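Local coordinates for protection of telomeres protein poz1 (Schizosaccharomyces pombe, PDB 5WE0) that binds telomeric DNA as part of the fission yeast telomere complex and negatively regulates telomerase and telomere length, at residues A[105-110]-A[217-222]; A[111-116]-A[225-230]; A[59-64]-A[101-106]; A[141-146]-A[210-215]. All coordinates share one frame; numbering follows the deposited sequence.

Contact 1 of 4, residues A[105-110]-A[217-222]; sequences NIELER and SRYIQC
I106 comes first along 105-110: its CG2 sits 3.8 Å from Y219 OH and its CD1 reaches the CD1 of I220, so two methyl groups from one isoleucine touch two neighbours on 217-222. Next in line, E107 carries the polar centre of the contact. Its CG stands anti to the backbone N (chi1 172°) and the chain then bends, and Y219 OH donates to E107 OE1 at 2.7 Å, using the anti lone pair of that oxygen. OE1 lies at the edge of the tyrosine ring, near the ring plane. R110 follows and grips the same carboxylate side-on: NE donates to E107 OE1 at 2.8 Å, and NH2 donates to E107 OE2 at 2.7 Å, both nearly straight. With both oxygens held, OE1 by two donors, the buried carboxylate has little freedom to rotate, and the arginine is likely to favour its ionised form. The remaining arginine nitrogen, NH1, bonds to N134 and Q226. The axes of the two segments are 11.6 Å apart and 37° from parallel, so long side chains of helices 93-115 and 209-230 bridge the gap, a buried tyrosine–glutamate–arginine network inside an all-helical fold.

Contact 2 of 4, residues A[111-116]-A[225-230]; sequences QNCMRE and LQLEVF
C113 and L227 make the close part of this contact, where their CA atoms come within 6.6 Å of each other. C113 CB lies 3.7 Å from L227 CD2, and the same methyl also touches the sulfur. C113 SG stands anti to its backbone N (chi1 -180°), which carries it across to the other helix, 4.1 Å from F230 CB. That sulfur is bonded to C231, the residue just after 225-230, so the apolar packing here is backed by a covalent link.

M114 lies beside this cluster and bends at both chi2 and chi3. Its side chain crosses that of Q226 at about a right angle, with M114 CG 3.5 Å from Q226 OE1; the amide oxygen itself accepts from R110 NH1, one turn back on helix 93-115. M114 SD also comes 3.8 Å from F230 CD2 and 4.4 Å from the centroid of the F230 ring, an oblique Met-aromatic contact. An alanine in place of M114 would probably open a gap beside F230 CD2 and leave Q226 OE1 without its neighbouring thioether.

The looser side is at F230, which stays partly exposed while C113, M114, Q226 and L227 are buried; V229 CG1, from its own helix, sits over the centre of one face of the ring. Between these two segments the contact is mostly apolar and sulfur-rich, with one amide oxygen set against the methionine. The disulfide ties the end of helix 93-115 to the residue that follows helix 209-230, so packing and a covalent link act together.

Contact 3 of 4, residues A[59-64]-A[101-106]; sequences AFIEYC and ERLENI
F60 and R102 lead a buried helix-to-helix contact near the centre of the chain, where the end of helix 54-64 crosses the middle of helix 93-115. The segment axes pass 10.1 Å apart, their directions 137° from one another. The F60 ring receives the arginine over one face, with R102 NE above it, offset toward the rim. R102 CZ lies 4.5 Å from the ring centroid, only 5° off the normal, a cation-pi contact. The two planes are 67° apart, so the guanidinium turns an edge, not its flat face, to the ring. C64 CB, of the same helix as F60, sits over the opposite face toward the rim. Outside the two segments, R102 NH2 makes a salt bridge to an acidic side chain of another protein chain, the main polar partner of this arginine.

Beside this pair the contact is apolar. I61 CG1 lies 3.9 Å from I106 CD1 and 4.2 Å from L103 CD1, sliding past I106 in the opposite direction and crossing L103 at about a right angle. I61 also packs on I220, bringing helix 209-230 to the same core. The arrangement is that of obliquely crossed helices in an all-helical domain, here with an aromatic–arginine pair at the border with a partner protein.

Contact 4 of 4, residues A[141-146]-A[210-215]; sequences YSCAKA and SKFNSV
V215 and F212 reach across from helix 209-230 to meet C143 and A144, where helix 130-157 comes close enough to bring the CA atoms of A144 and F212 within 5.6 Å. V215 points both methyl groups at the other helix. Its CG1, anti to the backbone N (chi1 160°), lies 3.5 Å from A144 N and also touches A144 CB and C143 CB, while V215 CG2, anti to the carbonyl carbon, meets C143 SG at 3.8 Å.

The cysteine sulfur is itself anti to its backbone N (chi1 -174°), and so extends toward 210-215. There C143 SG lies 3.9 Å from F212 CE1, in an oblique sulfur-aromatic contact. With CG anti to the carbonyl carbon of F212, the ring is carried to the other helix, where CE1 comes 3.6 Å from C143 O. K211 runs extended to CE, which lies 4.0 Å from C143 SG, and bends only at chi4, turning NZ. A serine in place of F212 would probably open a gap beside C143 and leave its sulfur and carbonyl oxygen without the phenyl ring beside them.

C143, K211, F212 and V215 also pack on apolar side chains of another protein chain, so the contact continues into the interface. With small A144 at the crossing and segment axes 8.8 Å apart, this is close packing of two helix segments whose directions are 138° apart, in an all-helical fold, bordering a partner-binding surface.

How the contacts relate
Starting from the N terminus, contact 3 comes first, closing the loop between helix 54-64 and helix 93-115; contact 1 opens where contact 3 closes, and contact 2 just after it. Contacts 1 and 2 both close on helix 209-230; their segments alternate, so they cross, and they touch where R110 meets Q226. Contact 4 opens on helix 130-157 and closes on the early part of helix 209-230, nested inside the loops of both. Contacts 1 and 3 share N105 and I106, while Y141 brings contact 4 against contact 1 through E107 and Y219, and against contact 3 through L103 and E104. Together they tie helices 54-64, 93-115, 130-157 and 209-230 into one bundle.

Contact 1 of 4, residues A[105-110]-A[217-222]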
# COMPACT_ATOMS: atom_id res chain seq x y z
N ASN A 105 -3.40 -7.36 2.40
CA ASN A 105 -4.84 -7.65 2.46
C ASN A 105 -5.47 -7.56 1.07
O ASN A 105 -6.26 -8.42 0.69
CB ASN A 105 -5.57 -6.68 3.40
CG ASN A 105 -5.11 -6.79 4.85
OD1 ASN A 105 -4.48 -7.76 5.26
ND2 ASN A 105 -5.41 -5.75 5.64
N ILE A 106 -5.09 -6.53 0.29
CA ILE A 106 -5.61 -6.40 -1.07
C ILE A 106 -5.27 -7.64 -1.88
O ILE A 106 -6.13 -8.23 -2.54
CB ILE A 106 -5.04 -5.14 -1.75
CG1 ILE A 106 -5.54 -3.88 -1.06
CG2 ILE A 106 -5.40 -5.12 -3.21
CD1 ILE A 106 -4.72 -2.62 -1.44
N GLU A 107 -4.00 -8.05 -1.83
CA GLU A 107 -3.57 -9.19 -2.63
C GLU A 107 -4.28 -10.46 -2.19
O GLU A 107 -4.64 -11.31 -3.01
CB GLU A 107 -2.04 -9.35 -2.54
CG GLU A 107 -1.46 -10.64 -3.17
CD GLU A 107 -1.73 -10.77 -4.67
OE1 GLU A 107 -2.23 -9.82 -5.31
OE2 GLU A 107 -1.41 -11.85 -5.24
N LEU A 108 -4.48 -10.59 -0.88
CA LEU A 108 -5.16 -11.75 -0.33
C LEU A 108 -6.57 -11.83 -0.91
O LEU A 108 -7.01 -12.88 -1.37
CB LEU A 108 -5.22 -11.67 1.19
CG LEU A 108 -4.11 -12.40 1.96
CD1 LEU A 108 -4.39 -12.38 3.45
CD2 LEU A 108 -3.96 -13.82 1.45
N GLU A 109 -7.27 -10.70 -0.88
CA GLU A 109 -8.63 -10.61 -1.42
C GLU A 109 -8.66 -10.82 -2.93
O GLU A 109 -9.59 -11.45 -3.46
CB GLU A 109 -9.24 -9.26 -1.06
CG GLU A 109 -10.71 -9.10 -1.43
CD GLU A 109 -11.55 -8.57 -0.28
OE1 GLU A 109 -11.11 -8.70 0.89
OE2 GLU A 109 -12.63 -8.01 -0.56
N ARG A 110 -7.70 -10.25 -3.67
CA ARG A 110 -7.65 -10.51 -5.11
C ARG A 110 -7.49 -12.01 -5.37
O ARG A 110 -8.16 -12.56 -6.25
CB ARG A 110 -6.50 -9.75 -5.75
CG ARG A 110 -6.47 -9.85 -7.25
CD ARG A 110 -5.08 -9.54 -7.77
NE ARG A 110 -4.12 -10.52 -7.26
CZ ARG A 110 -4.00 -11.76 -7.73
NH1 ARG A 110 -4.77 -12.18 -8.72
NH2 ARG A 110 -3.11 -12.60 -7.20
N SER A 217 1.22 1.19 -9.43
CA SER A 217 0.03 1.67 -10.11
C SER A 217 -0.60 0.57 -10.97
O SER A 217 -1.81 0.36 -10.94
CB SER A 217 0.38 2.86 -11.00
OG SER A 217 -0.71 3.10 -11.87
N ARG A 218 0.23 -0.13 -11.75
CA ARG A 218 -0.29 -1.20 -12.59
C ARG A 218 -0.82 -2.35 -11.76
O ARG A 218 -1.79 -3.00 -12.17
CB ARG A 218 0.80 -1.66 -13.56
CG ARG A 218 0.99 -0.68 -14.72
CD ARG A 218 2.01 -1.18 -15.71
NE ARG A 218 3.37 -0.97 -15.25
CZ ARG A 218 4.35 -1.83 -15.48
NH1 ARG A 218 4.09 -2.94 -16.15
NH2 ARG A 218 5.58 -1.59 -15.06
N TYR A 219 -0.23 -2.61 -10.60
CA TYR A 219 -0.78 -3.63 -9.71
C TYR A 219 -2.19 -3.24 -9.26
O TYR A 219 -3.09 -4.09 -9.20
CB TYR A 219 0.12 -3.86 -8.49
CG TYR A 219 -0.57 -4.77 -7.52
CD1 TYR A 219 -0.73 -6.14 -7.81
CD2 TYR A 219 -1.15 -4.26 -6.37
CE1 TYR A 219 -1.42 -6.97 -6.94
CE2 TYR A 219 -1.83 -5.07 -5.49
CZ TYR A 219 -1.97 -6.42 -5.78
OH TYR A 219 -2.68 -7.20 -4.90
N ILE A 220 -2.38 -1.99 -8.86
CA ILE A 220 -3.68 -1.54 -8.38
C ILE A 220 -4.72 -1.61 -9.49
O ILE A 220 -5.85 -2.03 -9.27
CB ILE A 220 -3.56 -0.13 -7.77
CG1 ILE A 220 -2.70 -0.16 -6.48
CG2 ILE A 220 -4.96 0.46 -7.50
CD1 ILE A 220 -3.31 -1.00 -5.32
N GLN A 221 -4.34 -1.18 -10.70
CA GLN A 221 -5.28 -1.18 -11.82
C GLN A 221 -5.63 -2.60 -12.26
O GLN A 221 -6.78 -2.90 -12.59
CB GLN A 221 -4.68 -0.38 -12.99
CG GLN A 221 -4.56 1.15 -12.73
CD GLN A 221 -5.90 1.82 -12.33
OE1 GLN A 221 -6.17 2.06 -11.14
NE2 GLN A 221 -6.75 2.10 -13.32
N CYS A 222 -4.62 -3.48 -12.29
CA CYS A 222 -4.84 -4.89 -12.58
C CYS A 222 -5.81 -5.51 -11.58
O CYS A 222 -6.79 -6.16 -11.96
CB CYS A 222 -3.50 -5.63 -12.54
SG CYS A 222 -3.57 -7.39 -13.04

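Contact 2 of 4, residues A[111-116]-A[225-230]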
# COMPACT_ATOMS: atom_id res chain seq x y z
N GLN A 111 -6.60 -12.67 -4.63
CA GLN A 111 -6.39 -14.10 -4.83
C GLN A 111 -7.68 -14.89 -4.61
O GLN A 111 -7.98 -15.81 -5.38
CB GLN A 111 -5.28 -14.61 -3.93
CG GLN A 111 -3.90 -14.26 -4.45
CD GLN A 111 -2.79 -14.87 -3.61
OE1 GLN A 111 -3.01 -15.84 -2.88
NE2 GLN A 111 -1.61 -14.28 -3.68
N ASN A 112 -8.42 -14.60 -3.53
CA ASN A 112 -9.70 -15.29 -3.33
C ASN A 112 -10.67 -15.06 -4.47
O ASN A 112 -11.33 -15.99 -4.93
CB ASN A 112 -10.36 -14.89 -2.02
CG ASN A 112 -9.88 -15.72 -0.86
OD1 ASN A 112 -8.70 -16.07 -0.78
ND2 ASN A 112 -10.81 -16.10 0.01
N CYS A 113 -10.78 -13.82 -4.95
CA CYS A 113 -11.63 -13.57 -6.10
C CYS A 113 -11.30 -14.49 -7.27
O CYS A 113 -12.20 -15.02 -7.92
CB CYS A 113 -11.52 -12.10 -6.53
SG CYS A 113 -12.55 -11.70 -7.95
N MET A 114 -10.01 -14.67 -7.57
CA MET A 114 -9.68 -15.47 -8.74
C MET A 114 -10.04 -16.94 -8.53
O MET A 114 -10.38 -17.64 -9.50
CB MET A 114 -8.20 -15.30 -9.08
CG MET A 114 -7.95 -13.92 -9.69
SD MET A 114 -8.96 -13.45 -11.11
CE MET A 114 -7.76 -13.58 -12.45
N ARG A 115 -9.99 -17.42 -7.29
CA ARG A 115 -10.24 -18.82 -6.98
C ARG A 115 -11.72 -19.21 -6.95
O ARG A 115 -12.01 -20.41 -6.94
CB ARG A 115 -9.61 -19.17 -5.64
CG ARG A 115 -8.20 -19.70 -5.76
CD ARG A 115 -7.76 -20.27 -4.41
NE ARG A 115 -7.42 -19.21 -3.46
CZ ARG A 115 -6.18 -18.85 -3.14
NH1 ARG A 115 -5.14 -19.48 -3.70
NH2 ARG A 115 -5.97 -17.88 -2.27
N GLU A 116 -12.65 -18.26 -6.93
CA GLU A 116 -14.07 -18.62 -6.99
C GLU A 116 -14.65 -18.43 -8.40
O GLU A 116 -15.50 -17.57 -8.62
CB GLU A 116 -14.90 -17.83 -5.97
CG GLU A 116 -14.14 -17.43 -4.71
CD GLU A 116 -13.73 -18.59 -3.83
OE1 GLU A 116 -12.89 -18.38 -2.91
OE2 GLU A 116 -14.23 -19.73 -4.04
N LEU A 225 -9.41 -4.19 -12.07
CA LEU A 225 -10.04 -4.82 -13.23
C LEU A 225 -10.51 -6.24 -12.90
O LEU A 225 -11.67 -6.56 -13.12
CB LEU A 225 -9.08 -4.80 -14.42
CG LEU A 225 -9.62 -5.37 -15.72
CD1 LEU A 225 -10.70 -4.45 -16.18
CD2 LEU A 225 -8.56 -5.47 -16.80
N GLN A 226 -9.63 -7.08 -12.33
CA GLN A 226 -10.01 -8.46 -12.01
C GLN A 226 -11.21 -8.52 -11.07
O GLN A 226 -12.08 -9.39 -11.20
CB GLN A 226 -8.87 -9.24 -11.34
CG GLN A 226 -7.58 -9.24 -12.06
CD GLN A 226 -6.43 -9.93 -11.30
OE1 GLN A 226 -6.62 -10.78 -10.42
NE2 GLN A 226 -5.23 -9.52 -11.62
N LEU A 227 -11.20 -7.68 -10.04
CA LEU A 227 -12.29 -7.71 -9.08
C LEU A 227 -13.62 -7.35 -9.73
O LEU A 227 -14.64 -7.98 -9.44
CB LEU A 227 -11.98 -6.75 -7.93
CG LEU A 227 -10.81 -7.18 -7.03
CD1 LEU A 227 -10.51 -6.08 -6.04
CD2 LEU A 227 -11.10 -8.48 -6.29
N GLU A 228 -13.62 -6.38 -10.65
CA GLU A 228 -14.86 -5.97 -11.29
C GLU A 228 -15.33 -7.03 -12.28
O GLU A 228 -16.50 -7.45 -12.26
CB GLU A 228 -14.69 -4.63 -12.00
CG GLU A 228 -15.93 -4.19 -12.79
CD GLU A 228 -15.91 -2.71 -13.18
OE1 GLU A 228 -15.44 -1.87 -12.38
OE2 GLU A 228 -16.33 -2.40 -14.31
N VAL A 229 -14.41 -7.52 -13.11
CA VAL A 229 -14.76 -8.45 -14.18
C VAL A 229 -15.18 -9.80 -13.60
O VAL A 229 -16.20 -10.37 -13.99
CB VAL A 229 -13.58 -8.58 -15.16
CG1 VAL A 229 -13.82 -9.69 -16.17
CG2 VAL A 229 -13.34 -7.25 -15.88
N PHE A 230 -14.43 -10.32 -12.62
CA PHE A 230 -14.66 -11.68 -12.13
C PHE A 230 -15.49 -11.79 -10.86
O PHE A 230 -16.06 -12.86 -10.61
CB PHE A 230 -13.31 -12.39 -11.89
CG PHE A 230 -12.54 -12.63 -13.14
CD1 PHE A 230 -12.95 -13.62 -14.03
CD2 PHE A 230 -11.44 -11.85 -13.46
CE1 PHE A 230 -12.25 -13.84 -15.20
CE2 PHE A 230 -10.74 -12.07 -14.63
CZ PHE A 230 -11.15 -13.06 -15.50

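Contact 3 of 4, residues A[59-64]-A[101-106]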
# COMPACT_ATOMS: atom_id res chain seq x y z
N ALA A 59 -7.63 2.80 -1.77
CA ALA A 59 -7.53 4.25 -1.72
C ALA A 59 -6.36 4.68 -0.84
O ALA A 59 -5.61 5.60 -1.19
CB ALA A 59 -8.84 4.85 -1.21
N PHE A 60 -6.16 3.99 0.29
CA PHE A 60 -5.02 4.30 1.14
C PHE A 60 -3.72 4.14 0.37
O PHE A 60 -2.85 5.01 0.40
CB PHE A 60 -4.98 3.42 2.38
CG PHE A 60 -3.72 3.62 3.16
CD1 PHE A 60 -3.56 4.74 3.96
CD2 PHE A 60 -2.64 2.75 3.00
CE1 PHE A 60 -2.38 4.95 4.64
CE2 PHE A 60 -1.46 2.97 3.67
CZ PHE A 60 -1.32 4.07 4.49
N ILE A 61 -3.57 3.02 -0.34
CA ILE A 61 -2.35 2.76 -1.10
C ILE A 61 -2.15 3.82 -2.18
O ILE A 61 -1.04 4.33 -2.37
CB ILE A 61 -2.39 1.34 -1.70
CG1 ILE A 61 -2.32 0.30 -0.59
CG2 ILE A 61 -1.27 1.16 -2.74
CD1 ILE A 61 -1.08 0.43 0.32
N GLU A 62 -3.22 4.16 -2.91
CA GLU A 62 -3.11 5.21 -3.92
C GLU A 62 -2.71 6.55 -3.30
O GLU A 62 -1.93 7.31 -3.88
CB GLU A 62 -4.44 5.33 -4.67
CG GLU A 62 -4.80 4.06 -5.47
CD GLU A 62 -6.17 4.16 -6.12
OE1 GLU A 62 -7.06 4.83 -5.52
OE2 GLU A 62 -6.37 3.56 -7.21
N TYR A 63 -3.27 6.88 -2.13
CA TYR A 63 -2.97 8.15 -1.48
C TYR A 63 -1.56 8.14 -0.88
O TYR A 63 -0.74 9.01 -1.18
CB TYR A 63 -4.02 8.43 -0.39
CG TYR A 63 -3.90 9.77 0.33
CD1 TYR A 63 -3.73 10.96 -0.38
CD2 TYR A 63 -3.97 9.85 1.72
CE1 TYR A 63 -3.62 12.18 0.29
CE2 TYR A 63 -3.87 11.06 2.39
CZ TYR A 63 -3.70 12.22 1.66
OH TYR A 63 -3.60 13.41 2.31
N CYS A 64 -1.25 7.08 -0.13
CA CYS A 64 0.05 6.95 0.54
C CYS A 64 1.22 7.07 -0.44
O CYS A 64 2.22 7.75 -0.15
CB CYS A 64 0.10 5.61 1.26
SG CYS A 64 1.64 5.29 2.09
N GLU A 101 0.96 -4.09 5.10
CA GLU A 101 -0.08 -4.98 5.56
C GLU A 101 -1.36 -4.77 4.77
O GLU A 101 -2.03 -5.74 4.40
CB GLU A 101 -0.29 -4.79 7.06
CG GLU A 101 -1.27 -5.75 7.65
CD GLU A 101 -1.23 -5.79 9.17
OE1 GLU A 101 -2.13 -6.41 9.79
OE2 GLU A 101 -0.27 -5.22 9.75
N ARG A 102 -1.65 -3.51 4.45
CA ARG A 102 -2.82 -3.17 3.66
C ARG A 102 -2.68 -3.76 2.26
O ARG A 102 -3.62 -4.33 1.72
CB ARG A 102 -3.00 -1.66 3.59
CG ARG A 102 -3.58 -1.04 4.86
CD ARG A 102 -3.87 0.44 4.67
NE ARG A 102 -3.46 1.23 5.83
CZ ARG A 102 -4.05 1.16 7.02
NH1 ARG A 102 -5.08 0.34 7.21
NH2 ARG A 102 -3.62 1.91 8.02
N LEU A 103 -1.50 -3.60 1.67
CA LEU A 103 -1.25 -4.14 0.33
C LEU A 103 -1.43 -5.65 0.32
O LEU A 103 -1.98 -6.23 -0.62
CB LEU A 103 0.15 -3.77 -0.12
CG LEU A 103 0.39 -3.95 -1.61
CD1 LEU A 103 -0.49 -3.00 -2.41
CD2 LEU A 103 1.88 -3.73 -1.90
N GLU A 104 -0.97 -6.29 1.38
CA GLU A 104 -1.13 -7.73 1.49
C GLU A 104 -2.60 -8.13 1.64
O GLU A 104 -3.02 -9.14 1.06
CB GLU A 104 -0.29 -8.22 2.67
CG GLU A 104 -0.28 -9.70 2.89
CD GLU A 104 0.71 -10.05 3.97
OE1 GLU A 104 0.41 -9.78 5.16
OE2 GLU A 104 1.79 -10.60 3.64
N ASN A 105 -3.40 -7.36 2.40
CA ASN A 105 -4.84 -7.65 2.46
C ASN A 105 -5.47 -7.56 1.07
O ASN A 105 -6.26 -8.42 0.69
CB ASN A 105 -5.57 -6.68 3.40
CG ASN A 105 -5.11 -6.79 4.85
OD1 ASN A 105 -4.48 -7.76 5.26
ND2 ASN A 105 -5.41 -5.75 5.64
N ILE A 106 -5.09 -6.53 0.29
CA ILE A 106 -5.61 -6.40 -1.07
C ILE A 106 -5.27 -7.64 -1.88
O ILE A 106 -6.13 -8.23 -2.54
CB ILE A 106 -5.04 -5.14 -1.75
CG1 ILE A 106 -5.54 -3.88 -1.06
CG2 ILE A 106 -5.40 -5.12 -3.21
CD1 ILE A 106 -4.72 -2.62 -1.44

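Contact 4 of 4, residues A[141-146]-A[210-215]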
# COMPACT_ATOMS: atom_id res chain seq x y z
N TYR A 141 2.75 -7.48 -7.98
CA TYR A 141 2.68 -7.39 -6.53
C TYR A 141 4.04 -7.60 -5.90
O TYR A 141 4.46 -6.87 -4.99
CB TYR A 141 1.70 -8.41 -5.97
CG TYR A 141 1.73 -8.52 -4.47
CD1 TYR A 141 1.02 -7.61 -3.70
CD2 TYR A 141 2.42 -9.55 -3.82
CE1 TYR A 141 1.02 -7.68 -2.33
CE2 TYR A 141 2.41 -9.63 -2.42
CZ TYR A 141 1.70 -8.67 -1.69
OH TYR A 141 1.65 -8.68 -0.30
N SER A 142 4.70 -8.67 -6.33
CA SER A 142 5.98 -9.05 -5.78
C SER A 142 7.05 -7.98 -6.07
O SER A 142 7.86 -7.67 -5.20
CB SER A 142 6.34 -10.44 -6.34
OG SER A 142 7.73 -10.70 -6.27
N CYS A 143 7.03 -7.40 -7.27
CA CYS A 143 7.95 -6.31 -7.57
C CYS A 143 7.64 -5.08 -6.72
O CYS A 143 8.54 -4.49 -6.12
CB CYS A 143 7.91 -5.99 -9.07
SG CYS A 143 9.17 -4.74 -9.65
N ALA A 144 6.36 -4.68 -6.66
CA ALA A 144 5.98 -3.51 -5.86
C ALA A 144 6.35 -3.69 -4.40
O ALA A 144 6.88 -2.77 -3.76
CB ALA A 144 4.48 -3.24 -5.99
N LYS A 145 6.05 -4.86 -3.83
CA LYS A 145 6.33 -5.08 -2.42
C LYS A 145 7.83 -5.00 -2.13
O LYS A 145 8.24 -4.39 -1.14
CB LYS A 145 5.79 -6.42 -1.97
CG LYS A 145 6.02 -6.70 -0.50
CD LYS A 145 5.62 -8.10 -0.16
CE LYS A 145 5.85 -8.38 1.32
NZ LYS A 145 5.49 -9.80 1.60
N ALA A 146 8.66 -5.62 -2.98
CA ALA A 146 10.10 -5.58 -2.76
C ALA A 146 10.64 -4.16 -2.89
O ALA A 146 11.55 -3.76 -2.15
CB ALA A 146 10.81 -6.50 -3.75
N SER A 210 10.73 5.59 -9.71
CA SER A 210 9.75 5.69 -10.78
C SER A 210 9.31 4.31 -11.29
O SER A 210 8.17 4.15 -11.73
CB SER A 210 10.29 6.50 -11.95
OG SER A 210 11.46 5.88 -12.46
N LYS A 211 10.22 3.32 -11.27
CA LYS A 211 9.86 1.97 -11.69
C LYS A 211 8.83 1.35 -10.75
O LYS A 211 7.89 0.69 -11.19
CB LYS A 211 11.08 1.07 -11.78
CG LYS A 211 10.62 -0.32 -12.25
CD LYS A 211 11.57 -1.50 -12.10
CE LYS A 211 10.90 -2.79 -12.66
NZ LYS A 211 10.04 -2.61 -13.91
N PHE A 212 9.03 1.53 -9.43
CA PHE A 212 8.10 0.95 -8.47
C PHE A 212 6.80 1.71 -8.42
O PHE A 212 5.76 1.12 -8.16
CB PHE A 212 8.74 0.88 -7.10
CG PHE A 212 9.94 0.02 -7.09
CD1 PHE A 212 9.82 -1.34 -7.35
CD2 PHE A 212 11.19 0.56 -6.89
CE1 PHE A 212 10.94 -2.15 -7.39
CE2 PHE A 212 12.31 -0.24 -6.92
CZ PHE A 212 12.18 -1.61 -7.17
N ASN A 213 6.84 3.01 -8.69
CA ASN A 213 5.60 3.76 -8.85
C ASN A 213 4.76 3.17 -9.98
O ASN A 213 3.55 2.98 -9.84
CB ASN A 213 5.91 5.23 -9.12
CG ASN A 213 4.69 6.05 -9.41
OD1 ASN A 213 3.91 6.37 -8.51
ND2 ASN A 213 4.49 6.38 -10.67
N SER A 214 5.39 2.87 -11.12
CA SER A 214 4.66 2.32 -12.27
C SER A 214 4.13 0.91 -11.97
O SER A 214 2.96 0.61 -12.26
CB SER A 214 5.58 2.31 -13.49
OG SER A 214 5.01 1.53 -14.52
N VAL A 215 4.97 0.04 -11.41
CA VAL A 215 4.56 -1.32 -11.05
C VAL A 215 3.40 -1.29 -10.07
O VAL A 215 2.43 -2.06 -10.20
CB VAL A 215 5.77 -2.08 -10.47
CG1 VAL A 215 5.33 -3.27 -9.66
CG2 VAL A 215 6.73 -2.48 -11.58